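Local atomic coordinates of type III restriction-modification enzyme EcoP15I Mod subunit (Escherichia coli, PDB entry 4ZCF), a protein that methylates one adenine in the DNA recognition site 5'-CAGCAG-3', using S-adenosyl-L-methionine, and joins the Res subunit for DNA restriction. Residues I120-P125 against V437-A442. Numbering follows the deposited sequence.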
ATOM      1  N   ILE A 120       8.678  -8.303   2.345  1.00 27.75           N
ATOM      2  CA  ILE A 120       8.237  -8.883   3.593  1.00 26.33           C
ATOM      3  C   ILE A 120       7.228  -9.945   3.257  1.00 34.30           C
ATOM      4  O   ILE A 120       6.267  -9.671   2.538  1.00 34.30           O
ATOM      5  CB  ILE A 120       7.634  -7.839   4.576  1.00 27.81           C
ATOM      6  CG1 ILE A 120       8.690  -6.739   4.967  1.00 27.07           C
ATOM      7  CG2 ILE A 120       6.995  -8.525   5.812  1.00 24.04           C
ATOM      8  CD1 ILE A 120       8.164  -5.638   5.920  1.00 17.43           C
ATOM      9  N   TYR A 121       7.457 -11.178   3.744  1.00 33.30           N
ATOM     10  CA  TYR A 121       6.484 -12.258   3.664  1.00 32.47           C
ATOM     11  C   TYR A 121       6.190 -12.651   5.088  1.00 34.19           C
ATOM     12  O   TYR A 121       7.114 -12.902   5.836  1.00 34.73           O
ATOM     13  CB  TYR A 121       6.956 -13.498   2.866  1.00 34.39           C
ATOM     14  CG  TYR A 121       5.923 -14.610   2.977  1.00 35.52           C
ATOM     15  CD1 TYR A 121       4.664 -14.479   2.382  1.00 36.68           C
ATOM     16  CD2 TYR A 121       6.121 -15.685   3.838  1.00 35.90           C
ATOM     17  CE1 TYR A 121       3.668 -15.429   2.576  1.00 33.41           C
ATOM     18  CE2 TYR A 121       5.110 -16.614   4.077  1.00 37.18           C
ATOM     19  CZ  TYR A 121       3.898 -16.498   3.417  1.00 38.78           C
ATOM     20  OH  TYR A 121       2.909 -17.417   3.623  1.00 37.09           O
ATOM     21  N   ILE A 122       4.931 -12.718   5.472  1.00 31.04           N
ATOM     22  CA  ILE A 122       4.550 -13.154   6.822  1.00 30.74           C
ATOM     23  C   ILE A 122       3.377 -14.121   6.807  1.00 32.57           C
ATOM     24  O   ILE A 122       2.468 -13.970   6.003  1.00 29.85           O
ATOM     25  CB  ILE A 122       4.367 -12.029   7.906  1.00 32.78           C
ATOM     26  CG1 ILE A 122       3.492 -10.864   7.445  1.00 31.44           C
ATOM     27  CG2 ILE A 122       5.689 -11.592   8.507  1.00 33.01           C
ATOM     28  CD1 ILE A 122       2.726 -10.171   8.637  1.00 31.78           C
ATOM     29  N   ASP A 123       3.419 -15.132   7.688  1.00 31.35           N
ATOM     30  CA  ASP A 123       2.318 -16.072   7.870  1.00 32.12           C
ATOM     31  C   ASP A 123       1.847 -15.872   9.321  1.00 38.89           C
ATOM     32  O   ASP A 123       2.344 -16.518  10.242  1.00 39.98           O
ATOM     33  CB  ASP A 123       2.742 -17.505   7.548  1.00 33.67           C
ATOM     34  CG  ASP A 123       1.730 -18.599   7.819  1.00 45.70           C
ATOM     35  OD1 ASP A 123       0.516 -18.324   7.726  1.00 48.72           O
ATOM     36  OD2 ASP A 123       2.157 -19.761   8.030  1.00 48.69           O
ATOM     37  N   PRO A 124       0.967 -14.883   9.563  1.00 35.55           N
ATOM     38  CA  PRO A 124       0.544 -14.620  10.939  1.00 35.39           C
ATOM     39  C   PRO A 124      -0.461 -15.664  11.409  1.00 38.33           C
ATOM     40  O   PRO A 124      -0.931 -16.452  10.591  1.00 38.47           O
ATOM     41  CB  PRO A 124      -0.079 -13.227  10.840  1.00 36.95           C
ATOM     42  CG  PRO A 124      -0.671 -13.187   9.486  1.00 41.61           C
ATOM     43  CD  PRO A 124       0.293 -13.970   8.616  1.00 37.76           C
ATOM     44  N   PRO A 125      -0.800 -15.727  12.705  1.00 33.35           N
ATOM     45  CA  PRO A 125      -1.866 -16.660  13.097  1.00 31.63           C
ATOM     46  C   PRO A 125      -3.176 -16.175  12.461  1.00 37.50           C
ATOM     47  O   PRO A 125      -3.455 -14.961  12.380  1.00 37.86           O
ATOM     48  CB  PRO A 125      -1.885 -16.589  14.629  1.00 33.24           C
ATOM     49  CG  PRO A 125      -1.242 -15.285  14.986  1.00 38.97           C
ATOM     50  CD  PRO A 125      -0.345 -14.880  13.837  1.00 35.05           C
ATOM     51  N   VAL A 437      14.895 -10.115   2.384  1.00 34.48           N
ATOM     52  CA  VAL A 437      13.581 -10.752   2.537  1.00 33.06           C
ATOM     53  C   VAL A 437      13.345 -10.916   4.029  1.00 36.69           C
ATOM     54  O   VAL A 437      14.159 -11.554   4.696  1.00 37.38           O
ATOM     55  CB  VAL A 437      13.414 -12.076   1.738  1.00 35.03           C
ATOM     56  CG1 VAL A 437      12.105 -12.771   2.097  1.00 33.71           C
ATOM     57  CG2 VAL A 437      13.480 -11.821   0.239  1.00 34.48           C
ATOM     58  N   LEU A 438      12.269 -10.305   4.562  1.00 32.17           N
ATOM     59  CA  LEU A 438      11.991 -10.360   5.993  1.00 31.68           C
ATOM     60  C   LEU A 438      10.740 -11.144   6.391  1.00 37.01           C
ATOM     61  O   LEU A 438       9.660 -10.888   5.875  1.00 37.25           O
ATOM     62  CB  LEU A 438      12.026  -8.936   6.617  1.00 31.32           C
ATOM     63  CG  LEU A 438      11.569  -8.789   8.080  1.00 34.62           C
ATOM     64  CD1 LEU A 438      12.662  -9.166   9.047  1.00 34.40           C
ATOM     65  CD2 LEU A 438      11.056  -7.410   8.373  1.00 34.20           C
ATOM     66  N   ASP A 439      10.884 -12.083   7.333  1.00 34.31           N
ATOM     67  CA  ASP A 439       9.748 -12.841   7.882  1.00 34.36           C
ATOM     68  C   ASP A 439       9.803 -12.689   9.384  1.00 38.26           C
ATOM     69  O   ASP A 439      10.737 -13.172   9.991  1.00 39.52           O
ATOM     70  CB  ASP A 439       9.771 -14.341   7.477  1.00 35.25           C
ATOM     71  CG  ASP A 439       8.468 -15.098   7.697  1.00 41.30           C
ATOM     72  OD1 ASP A 439       7.720 -14.760   8.653  1.00 44.48           O
ATOM     73  OD2 ASP A 439       8.168 -15.981   6.897  1.00 42.77           O
ATOM     74  N   PHE A 440       8.859 -11.973   9.980  1.00 34.85           N
ATOM     75  CA  PHE A 440       8.864 -11.764  11.433  1.00 34.11           C
ATOM     76  C   PHE A 440       7.952 -12.706  12.228  1.00 38.62           C
ATOM     77  O   PHE A 440       7.818 -12.549  13.429  1.00 39.29           O
ATOM     78  CB  PHE A 440       8.768 -10.274  11.817  1.00 35.48           C
ATOM     79  CG  PHE A 440       7.596  -9.497  11.252  1.00 34.69           C
ATOM     80  CD1 PHE A 440       6.389  -9.416  11.952  1.00 36.72           C
ATOM     81  CD2 PHE A 440       7.713  -8.807  10.056  1.00 32.43           C
ATOM     82  CE1 PHE A 440       5.305  -8.697  11.431  1.00 36.46           C
ATOM     83  CE2 PHE A 440       6.637  -8.077   9.545  1.00 35.00           C
ATOM     84  CZ  PHE A 440       5.435  -8.034  10.227  1.00 33.61           C
ATOM     85  N   PHE A 441       7.381 -13.727  11.549  1.00 36.03           N
ATOM     86  CA  PHE A 441       6.589 -14.845  12.094  1.00 35.58           C
ATOM     87  C   PHE A 441       7.238 -16.080  11.466  1.00 39.79           C
ATOM     88  O   PHE A 441       6.546 -16.831  10.778  1.00 41.22           O
ATOM     89  CB  PHE A 441       5.091 -14.768  11.683  1.00 36.97           C
ATOM     90  CG  PHE A 441       4.268 -13.732  12.419  1.00 39.00           C
ATOM     91  CD1 PHE A 441       3.815 -13.970  13.717  1.00 42.02           C
ATOM     92  CD2 PHE A 441       3.966 -12.509  11.827  1.00 39.79           C
ATOM     93  CE1 PHE A 441       3.058 -13.010  14.392  1.00 42.79           C
ATOM     94  CE2 PHE A 441       3.218 -11.551  12.513  1.00 41.88           C
ATOM     95  CZ  PHE A 441       2.766 -11.806  13.787  1.00 40.05           C
ATOM     96  N   ALA A 442       8.584 -16.264  11.647  1.00 33.64           N
ATOM     97  CA  ALA A 442       9.375 -17.347  11.044  1.00 33.82           C
ATOM     98  C   ALA A 442       8.653 -18.691  10.865  1.00 43.27           C
ATOM     99  O   ALA A 442       8.756 -19.318   9.794  1.00 43.05           O
ATOM    100  CB  ALA A 442      10.683 -17.548  11.797  1.00 34.26           C
TER
HETATM  101  O   HOH W   1       5.794 -16.674   8.134  1.00 39.41           O
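Ile122 sets its CG2 methyl over the middle of one face of the Phe440 ring, 3.7 Å from the ring centroid, a CH-pi contact made almost along the ring normal. CD1 of the same isoleucine lies near Phe440 CZ, while Ile120 CG2 approaches Phe440 CE2 obliquely at 3.8 Å. Phe440 reaches this position with CG between its backbone N and carbonyl carbon (chi1 55°), which carries the ring back beside the two isoleucines. An alanine here would probably leave the Ile122 methyl without its aromatic face and open a gap beside Ile120 and Ile122. Phe441 fills the next level: Pro124 CA sits over the centre of its ring, Ile122 CG2 meets the ring edge near its plane, and Pro125 CD touches CE1 at 3.9 Å. These residues lie where two adjacent parallel strands of a Rossmann-like methyltransferase sheet end, the DPPY motif (motif IV) beginning at Asp123 and the FxGxG-type sequence of the first motif at Phe441; residues 123-126 are predicted to bind S-adenosylmethionine, and the order, with DPPY first, fits the beta class. Between the segments Tyr121 N donates to Leu438 O (3.1 Å, 146° at the hydrogen). Beyond that bond Asp439 fixes the turn: OD1 accepts from Phe441 N at 3.1 Å, on the anti side of the carboxylate, closing an Asx turn, and OD2 is hydrogen-bonded to Thr447. A water links the strand ends, accepting from Asp123 N at 2.9 Å and lying 2.8 Å from both Asp439 OD2 and Phe441 O. Farther out, the Asp123 carboxylate forms a salt bridge with Lys418, Tyr121 OH is hydrogen-bonded to Ser198, and helix 171-188 packs on Ile120 and Phe440 through Ala185.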